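Local coordinates for effector protein Lem4 (lpg1101) (Legionella pneumophila subsp. pneumophila, PDB 6CGK) that acts as a membrane-associated protein tyrosine phosphatase, a translocated bacterial effector whose haloacid dehalogenase domain is captured here as an inactive mutant with phosphate and magnesium bound, at residues D25-G30 with G184-G189. The protein carries 1 engineered substitution. Sequence-based numbering, arbitrary orientation.
Sequences DGTITG and GQFKWG. With MG (magnesium ion), chain C; PO4 (phosphate ion), chain B.
T27 meets two aromatic rings, F186 and W188, with different parts of itself. Its methyl CG2 lies over one face of the F186 ring, 4.2 Å from the centroid and 21° off the ring normal, which qualifies as a CH-pi contact displaced toward the rim. The same methyl approaches W188 CH2 at 3.9 Å, the T27 and W188 side chains crossing at about a right angle. F186 CB sits 3.3 Å above one face of the W188 ring, toward its rim. The T27 carbonyl instead faces the indole edge: T27 O is 3.3 Å from W188 CZ2, near the ring plane. Water 2 connects the polar groups at this edge, accepting from W188 NE1 at 2.8 Å and donating to T27 O. Water 1 accepts from G184 N, with T27 O and T29 O both at 2.9 Å, competing for its protons.

Residues 25-30 follow strand 19-23, the central strand of the parallel sheet, and carry the DGT of the HAD-family motif DxDGT; its first aspartate position is the engineered N23. With OG1 anti to the carbonyl carbon (chi1 -58°) and CG2 anti to the backbone N, the methyl goes to the rings while OG1 hydrogen-bonds N23 OD1. D25 binds magnesium through its backbone O at 2.0 Å, alongside N23 and D155, while its N donates to phosphate O1. The turn is braced internally by a nearly straight bond from G26 N to T29 OG1, 3.0 Å at 175°. F186, in the loop before the N-cap K187, and W188, first in helix 188-198, also touch C153 of strand 150-154, and F77 of helix 72-82 meets the indole.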
ATOM      1  N   ASP A  25       5.594   4.858   2.424  1.00 26.47           N
ATOM      2  CA  ASP A  25       6.209   5.813   3.347  1.00 24.63           C
ATOM      3  C   ASP A  25       5.411   7.107   3.358  1.00 31.76           C
ATOM      4  O   ASP A  25       5.198   7.729   2.308  1.00 33.63           O
ATOM      5  CB  ASP A  25       7.648   6.134   2.936  1.00 27.32           C
ATOM      6  CG  ASP A  25       8.550   4.929   3.005  1.00 29.52           C
ATOM      7  OD1 ASP A  25       8.662   4.342   4.091  1.00 30.95           O
ATOM      8  OD2 ASP A  25       9.136   4.565   1.965  1.00 32.16           O
ATOM      9  N   GLY A  26       4.989   7.521   4.537  1.00 28.07           N
ATOM     10  CA  GLY A  26       4.268   8.763   4.707  1.00 33.62           C
ATOM     11  C   GLY A  26       2.778   8.632   4.536  1.00 31.36           C
ATOM     12  O   GLY A  26       2.041   9.574   4.859  1.00 35.64           O
ATOM     13  N   THR A  27       2.323   7.502   4.009  1.00 29.66           N
ATOM     14  CA  THR A  27       0.914   7.213   3.811  1.00 28.05           C
ATOM     15  C   THR A  27       0.458   6.166   4.817  1.00 28.75           C
ATOM     16  O   THR A  27      -0.349   6.460   5.700  1.00 31.28           O
ATOM     17  CB  THR A  27       0.681   6.733   2.375  1.00 27.65           C
ATOM     18  OG1 THR A  27       1.127   7.750   1.475  1.00 31.13           O
ATOM     19  CG2 THR A  27      -0.778   6.471   2.121  1.00 30.24           C
ATOM     20  N   ILE A  28       1.004   4.956   4.717  1.00 28.70           N
ATOM     21  CA  ILE A  28       0.794   3.948   5.750  1.00 28.08           C
ATOM     22  C   ILE A  28       1.627   4.249   7.003  1.00 28.63           C
ATOM     23  O   ILE A  28       1.171   3.974   8.117  1.00 30.03           O
ATOM     24  CB  ILE A  28       1.088   2.559   5.166  1.00 24.25           C
ATOM     25  CG1 ILE A  28      -0.045   2.170   4.195  1.00 24.83           C
ATOM     26  CG2 ILE A  28       1.225   1.494   6.263  1.00 27.31           C
ATOM     27  CD1 ILE A  28       0.344   1.110   3.206  1.00 24.66           C
ATOM     28  N   THR A  29       2.830   4.835   6.861  1.00 27.31           N
ATOM     29  CA  THR A  29       3.622   5.250   8.012  1.00 32.58           C
ATOM     30  C   THR A  29       3.494   6.752   8.231  1.00 32.98           C
ATOM     31  O   THR A  29       2.872   7.474   7.449  1.00 34.24           O
ATOM     32  CB  THR A  29       5.105   4.905   7.841  1.00 32.22           C
ATOM     33  OG1 THR A  29       5.691   5.803   6.875  1.00 30.55           O
ATOM     34  CG2 THR A  29       5.299   3.492   7.367  1.00 30.57           C
ATOM     35  N   GLY A  30       4.133   7.236   9.300  1.00 29.76           N
ATOM     36  CA  GLY A  30       4.107   8.652   9.588  1.00 34.28           C
ATOM     37  C   GLY A  30       5.288   9.444   9.069  1.00 37.21           C
ATOM     38  O   GLY A  30       5.492  10.580   9.510  1.00 38.31           O
ATOM     39  N   GLY A 184       0.168  11.127   8.612  1.00 47.14           N
ATOM     40  CA  GLY A 184      -0.589  11.220   9.834  1.00 51.22           C
ATOM     41  C   GLY A 184      -1.941  11.883   9.700  1.00 51.76           C
ATOM     42  O   GLY A 184      -2.686  11.927  10.686  1.00 51.97           O
ATOM     43  N   GLN A 185      -2.291  12.392   8.519  1.00 46.92           N
ATOM     44  CA  GLN A 185      -3.532  13.131   8.329  1.00 51.14           C
ATOM     45  C   GLN A 185      -4.539  12.393   7.453  1.00 47.66           C
ATOM     46  O   GLN A 185      -5.533  12.995   7.033  1.00 54.70           O
ATOM     47  CB  GLN A 185      -3.235  14.511   7.740  1.00 52.90           C
ATOM     48  CG  GLN A 185      -2.291  15.345   8.585  1.00 58.42           C
ATOM     49  CD  GLN A 185      -2.965  15.895   9.825  1.00 65.72           C
ATOM     50  OE1 GLN A 185      -4.142  16.257   9.789  1.00 72.14           O
ATOM     51  NE2 GLN A 185      -2.228  15.955  10.933  1.00 60.83           N
ATOM     52  N   PHE A 186      -4.322  11.110   7.177  1.00 45.89           N
ATOM     53  CA  PHE A 186      -5.248  10.345   6.347  1.00 42.73           C
ATOM     54  C   PHE A 186      -6.444   9.866   7.166  1.00 46.94           C
ATOM     55  O   PHE A 186      -6.292   9.421   8.307  1.00 47.06           O
ATOM     56  CB  PHE A 186      -4.532   9.151   5.722  1.00 39.72           C
ATOM     57  CG  PHE A 186      -3.535   9.534   4.672  1.00 44.05           C
ATOM     58  CD1 PHE A 186      -2.250   9.904   5.017  1.00 47.36           C
ATOM     59  CD2 PHE A 186      -3.890   9.531   3.335  1.00 42.22           C
ATOM     60  CE1 PHE A 186      -1.334  10.262   4.047  1.00 46.37           C
ATOM     61  CE2 PHE A 186      -2.977   9.887   2.356  1.00 39.01           C
ATOM     62  CZ  PHE A 186      -1.700  10.252   2.713  1.00 45.03           C
ATOM     63  N   LYS A 187      -7.637   9.952   6.573  1.00 43.06           N
ATOM     64  CA  LYS A 187      -8.881   9.617   7.271  1.00 45.50           C
ATOM     65  C   LYS A 187      -9.318   8.202   6.893  1.00 46.56           C
ATOM     66  O   LYS A 187     -10.300   7.976   6.177  1.00 43.04           O
ATOM     67  CB  LYS A 187      -9.957  10.654   6.951  1.00 46.13           C
ATOM     68  CG  LYS A 187      -9.404  12.068   6.783  1.00 56.27           C
ATOM     69  CD  LYS A 187     -10.190  13.095   7.577  1.00 59.81           C
ATOM     70  N   TRP A 188      -8.549   7.230   7.394  1.00 43.71           N
ATOM     71  CA  TRP A 188      -8.742   5.838   6.985  1.00 40.24           C
ATOM     72  C   TRP A 188     -10.156   5.352   7.275  1.00 46.62           C
ATOM     73  O   TRP A 188     -10.743   4.613   6.472  1.00 42.26           O
ATOM     74  CB  TRP A 188      -7.702   4.950   7.672  1.00 39.65           C
ATOM     75  CG  TRP A 188      -6.304   5.314   7.280  1.00 41.88           C
ATOM     76  CD1 TRP A 188      -5.376   5.967   8.042  1.00 48.75           C
ATOM     77  CD2 TRP A 188      -5.681   5.071   6.012  1.00 35.94           C
ATOM     78  NE1 TRP A 188      -4.201   6.139   7.329  1.00 37.98           N
ATOM     79  CE2 TRP A 188      -4.365   5.594   6.083  1.00 36.01           C
ATOM     80  CE3 TRP A 188      -6.097   4.444   4.833  1.00 34.58           C
ATOM     81  CZ2 TRP A 188      -3.473   5.515   5.012  1.00 37.89           C
ATOM     82  CZ3 TRP A 188      -5.216   4.365   3.779  1.00 38.86           C
ATOM     83  CH2 TRP A 188      -3.920   4.898   3.869  1.00 33.60           C
ATOM     84  N   GLY A 189     -10.732   5.766   8.406  1.00 43.27           N
ATOM     85  CA  GLY A 189     -12.105   5.388   8.703  1.00 44.90           C
ATOM     86  C   GLY A 189     -13.083   5.855   7.642  1.00 44.74           C
ATOM     87  O   GLY A 189     -13.988   5.115   7.249  1.00 44.60           O
TER
HETATM   88 MG    MG C 302       5.160   8.284   0.356  1.00 34.34          MG
HETATM   89  P   PO4 B 301       7.256   5.579  -0.876  1.00 33.97           P
HETATM   90  O1  PO4 B 301       6.607   4.377  -0.212  1.00 29.75           O
HETATM   91  O2  PO4 B 301       7.264   5.509  -2.400  1.00 28.30           O
HETATM   92  O3  PO4 B 301       8.692   5.629  -0.373  1.00 31.50           O
HETATM   93  O4  PO4 B 301       6.595   6.856  -0.400  1.00 32.37           O
HETATM   94  O   HOH W   1       0.264   8.642   7.536  1.00 38.20           O
HETATM   95  O   HOH W   2      -1.772   6.819   8.449  1.00 49.03           O
HETATM   96  O   HOH W   3       6.604   9.655   0.839  1.00 32.44           O
HETATM   97  O   HOH W   4       5.084   8.979  -1.606  1.00 33.97           O